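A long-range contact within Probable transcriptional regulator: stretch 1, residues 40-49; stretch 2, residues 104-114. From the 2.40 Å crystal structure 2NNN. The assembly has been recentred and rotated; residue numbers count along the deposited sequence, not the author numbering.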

# COMPACT_ATOMS: atom_id res chain seq x y z
N GLN A 40 -1.82 -9.68 -8.96
CA GLN A 40 -2.13 -10.75 -9.90
C GLN A 40 -2.40 -10.22 -11.30
O GLN A 40 -1.93 -10.79 -12.28
N TRP A 41 -3.12 -9.10 -11.38
CA TRP A 41 -3.48 -8.44 -12.65
C TRP A 41 -2.27 -7.78 -13.29
O TRP A 41 -2.08 -7.89 -14.51
N ALA A 42 -1.46 -7.11 -12.47
CA ALA A 42 -0.22 -6.45 -12.91
C ALA A 42 0.74 -7.43 -13.58
O ALA A 42 1.27 -7.14 -14.65
N ALA A 43 0.96 -8.57 -12.93
CA ALA A 43 1.79 -9.64 -13.51
C ALA A 43 1.19 -10.18 -14.79
O ALA A 43 1.91 -10.44 -15.72
N LEU A 44 -0.13 -10.33 -14.84
CA LEU A 44 -0.81 -10.80 -16.06
C LEU A 44 -0.61 -9.80 -17.20
O LEU A 44 -0.22 -10.17 -18.31
N VAL A 45 -0.91 -8.53 -16.92
CA VAL A 45 -0.69 -7.45 -17.87
C VAL A 45 0.76 -7.45 -18.37
O VAL A 45 0.98 -7.47 -19.57
N ARG A 46 1.72 -7.47 -17.44
CA ARG A 46 3.13 -7.42 -17.81
C ARG A 46 3.59 -8.59 -18.68
O ARG A 46 4.30 -8.37 -19.67
N LEU A 47 3.19 -9.82 -18.34
CA LEU A 47 3.44 -10.99 -19.18
C LEU A 47 2.84 -10.87 -20.59
O LEU A 47 3.30 -11.54 -21.52
N GLY A 48 1.79 -10.06 -20.73
CA GLY A 48 1.21 -9.77 -22.04
C GLY A 48 2.07 -8.83 -22.84
O GLY A 48 2.16 -8.97 -24.05
N GLU A 49 2.70 -7.87 -22.17
CA GLU A 49 3.65 -6.95 -22.82
C GLU A 49 4.93 -7.67 -23.28
O GLU A 49 5.39 -7.47 -24.40
N ALA A 104 -6.91 -14.53 -22.88
CA ALA A 104 -8.33 -14.22 -23.00
C ALA A 104 -8.81 -13.46 -21.75
O ALA A 104 -9.63 -12.54 -21.85
N GLU A 105 -8.26 -13.84 -20.59
CA GLU A 105 -8.53 -13.20 -19.29
C GLU A 105 -8.12 -11.73 -19.30
O GLU A 105 -8.86 -10.86 -18.85
N LEU A 106 -6.91 -11.47 -19.81
CA LEU A 106 -6.39 -10.12 -19.99
C LEU A 106 -7.35 -9.26 -20.82
O LEU A 106 -7.79 -8.22 -20.35
N GLU A 107 -7.69 -9.72 -22.03
CA GLU A 107 -8.62 -9.00 -22.91
C GLU A 107 -10.01 -8.78 -22.29
O GLU A 107 -10.62 -7.73 -22.47
N ALA A 108 -10.50 -9.79 -21.57
CA ALA A 108 -11.81 -9.74 -20.92
C ALA A 108 -11.79 -8.80 -19.72
O ALA A 108 -12.84 -8.32 -19.30
N GLY A 109 -10.59 -8.52 -19.19
CA GLY A 109 -10.41 -7.66 -18.04
C GLY A 109 -10.10 -6.20 -18.33
O GLY A 109 -10.19 -5.38 -17.44
N LEU A 110 -9.74 -5.88 -19.58
CA LEU A 110 -9.30 -4.52 -19.93
C LEU A 110 -10.33 -3.43 -19.58
O LEU A 110 -9.98 -2.46 -18.92
N ALA A 111 -11.56 -3.57 -20.05
CA ALA A 111 -12.61 -2.57 -19.79
C ALA A 111 -12.75 -2.22 -18.30
O ALA A 111 -12.76 -1.06 -17.92
N ALA A 112 -12.88 -3.25 -17.47
CA ALA A 112 -12.97 -3.09 -16.01
C ALA A 112 -11.70 -2.45 -15.39
O ALA A 112 -11.81 -1.53 -14.58
N ALA A 113 -10.52 -2.90 -15.78
CA ALA A 113 -9.28 -2.29 -15.28
C ALA A 113 -9.18 -0.81 -15.66
O ALA A 113 -8.73 0.02 -14.86
N ARG A 114 -9.64 -0.47 -16.86
CA ARG A 114 -9.73 0.93 -17.28
C ARG A 114 -10.71 1.70 -16.42
O ARG A 114 -10.45 2.85 -16.07

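What holds two helices together when their axes come no nearer than 10.1 Å and their directions differ by 116°? The helices cross obliquely, with contacts running from Trp 41 to Gly 48 on one side and from Glu 105 to Ala 113 on the other, and the contact rests on two large side chains that interlock. Trp 41 projects from the first helix and Leu 106 from the second, and each sits in a hollow of the other helix. The backbones come closest near Val 45 and Leu 106, whose CA atoms are 6.6 Å apart. The stretches together bury 349 Å², with Trp 41 and Leu 106 giving the largest shares.

How does the indole of Trp 41 find its place? Its CA-to-CB bond points sideways, but chi1 is t (175°) and chi2 is -109°, and the end of the side chain comes nearer to the second helix. There it enters a hollow formed by Leu 106, Gly 109, Leu 110 and Ala 113. Gly 109 makes the floor: Trp 41 CH2 lies 3.4 Å from Gly 109 C, and a CB built ideally on this glycine would stand 2.5 Å from Trp 41 CZ3, a clash. The missing side chain is therefore part of the fit. One turn on, Ala 113 points its small methyl toward the first helix, and its CB rests 3.5 Å from Trp 41 NE1 and 3.6 Å from Trp 41 CZ2. Leu 110, chi1 m and chi2 t, starts away from the contact, yet its CD2 returns to within 4.4 Å of Trp 41 CZ2, a looser touch.

What does Leu 106 fill in return? With chi1 t and chi2 p, it too leaves its helix sideways and ends nearer the partner, settling among Trp 41, Leu 44, Val 45 and Gly 48. Its CD1 is 3.6 Å from Val 45 CG2 and 3.8 Å from Trp 41 CH2; the same methyl makes an off-centre CH-pi contact with the six-membered ring of Trp 41. Leu 44, chi1 t and chi2 p, points toward the second helix and brings its CD2 to 3.9 Å from Leu 106 CB and likewise 3.9 Å from Glu 105 CG. Gly 48 leaves room for the other methyl: Leu 106 CD2 is 4.1 Å from Gly 48 CA, and an ideal CB on Gly 48 would clash with that methyl at 2.6 Å.

Do polar groups help to join the helices? No hydrogen bond or salt bridge crosses between them, so the join depends on fitted shape. Backbone oxygens do approach the indole edge, near the ring plane, with Leu 106 O 3.3 Å from Trp 41 CH2 and Glu 105 O 4.0 Å from Trp 41 CZ3. The charged pairing lies within the first helix, where Arg 46 NH1 and Glu 49 OE1 form a salt bridge at 3.1 Å; Arg 46 points away from the second helix and Glu 49 sideways, and neither touches it.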

# COMPACT_ATOMS: atom_id res chain seq x y z
CB GLN A 40 -3.28 -11.62 -9.40
CG GLN A 40 -2.83 -12.65 -8.37
CD GLN A 40 -3.97 -13.28 -7.60
OE1 GLN A 40 -5.13 -13.25 -8.03
NE2 GLN A 40 -3.65 -13.86 -6.45
CB TRP A 41 -4.59 -7.39 -12.41
CG TRP A 41 -4.95 -6.57 -13.64
CD1 TRP A 41 -4.67 -5.24 -13.86
CD2 TRP A 41 -5.69 -7.01 -14.81
NE1 TRP A 41 -5.18 -4.84 -15.08
CE2 TRP A 41 -5.80 -5.91 -15.68
CE3 TRP A 41 -6.27 -8.24 -15.19
CZ2 TRP A 41 -6.44 -6.00 -16.93
CZ3 TRP A 41 -6.91 -8.32 -16.43
CH2 TRP A 41 -6.99 -7.21 -17.28
CB ALA A 42 0.47 -5.76 -11.73
CB ALA A 43 1.98 -10.77 -12.52
CB LEU A 44 -2.31 -10.98 -15.80
CG LEU A 44 -3.10 -11.77 -16.84
CD1 LEU A 44 -3.01 -13.28 -16.53
CD2 LEU A 44 -4.55 -11.32 -16.88
CB VAL A 45 -1.12 -6.07 -17.28
CG1 VAL A 45 -0.77 -4.93 -18.22
CG2 VAL A 45 -2.62 -6.07 -16.99
CB ARG A 46 4.03 -7.28 -16.57
CG ARG A 46 5.49 -6.96 -16.88
CD ARG A 46 5.64 -5.56 -17.46
NE ARG A 46 5.71 -4.55 -16.41
CZ ARG A 46 5.59 -3.24 -16.61
NH1 ARG A 46 5.35 -2.75 -17.82
NH2 ARG A 46 5.69 -2.40 -15.59
CB LEU A 47 2.90 -12.25 -18.53
CG LEU A 47 3.69 -12.92 -17.41
CD1 LEU A 47 2.87 -14.07 -16.85
CD2 LEU A 47 5.07 -13.41 -17.86
CB GLU A 49 4.06 -5.82 -21.87
CG GLU A 49 2.93 -4.87 -21.51
CD GLU A 49 3.37 -3.76 -20.56
OE1 GLU A 49 4.51 -3.28 -20.73
OE2 GLU A 49 2.57 -3.36 -19.66
CB ALA A 104 -9.13 -15.50 -23.23
CB GLU A 105 -7.72 -13.91 -18.22
CG GLU A 105 -7.90 -13.38 -16.82
CD GLU A 105 -8.97 -14.13 -16.06
OE1 GLU A 105 -9.71 -14.93 -16.66
OE2 GLU A 105 -9.07 -13.90 -14.84
CB LEU A 106 -4.99 -10.17 -20.63
CG LEU A 106 -4.19 -8.88 -20.85
CD1 LEU A 106 -4.11 -8.06 -19.54
CD2 LEU A 106 -2.77 -9.18 -21.40
CB GLU A 107 -8.77 -9.69 -24.27
CG GLU A 107 -7.43 -10.08 -24.93
CD GLU A 107 -6.42 -8.94 -25.00
OE1 GLU A 107 -6.78 -7.80 -25.40
OE2 GLU A 107 -5.24 -9.18 -24.66
CB ALA A 108 -12.26 -11.14 -20.50
CB LEU A 110 -8.87 -4.40 -21.41
CG LEU A 110 -7.62 -5.10 -21.98
CD1 LEU A 110 -7.38 -4.62 -23.40
CD2 LEU A 110 -6.35 -4.90 -21.16
CB ALA A 111 -13.96 -3.03 -20.35
CB ALA A 112 -13.28 -4.45 -15.36
CB ALA A 113 -8.07 -3.03 -15.75
CB ARG A 114 -10.13 1.05 -18.75
CG ARG A 114 -9.03 0.63 -19.69
CD ARG A 114 -9.31 1.08 -21.11
NE ARG A 114 -8.25 0.62 -22.00
CZ ARG A 114 -8.37 -0.40 -22.85
NH1 ARG A 114 -9.54 -1.05 -22.95
NH2 ARG A 114 -7.34 -0.75 -23.60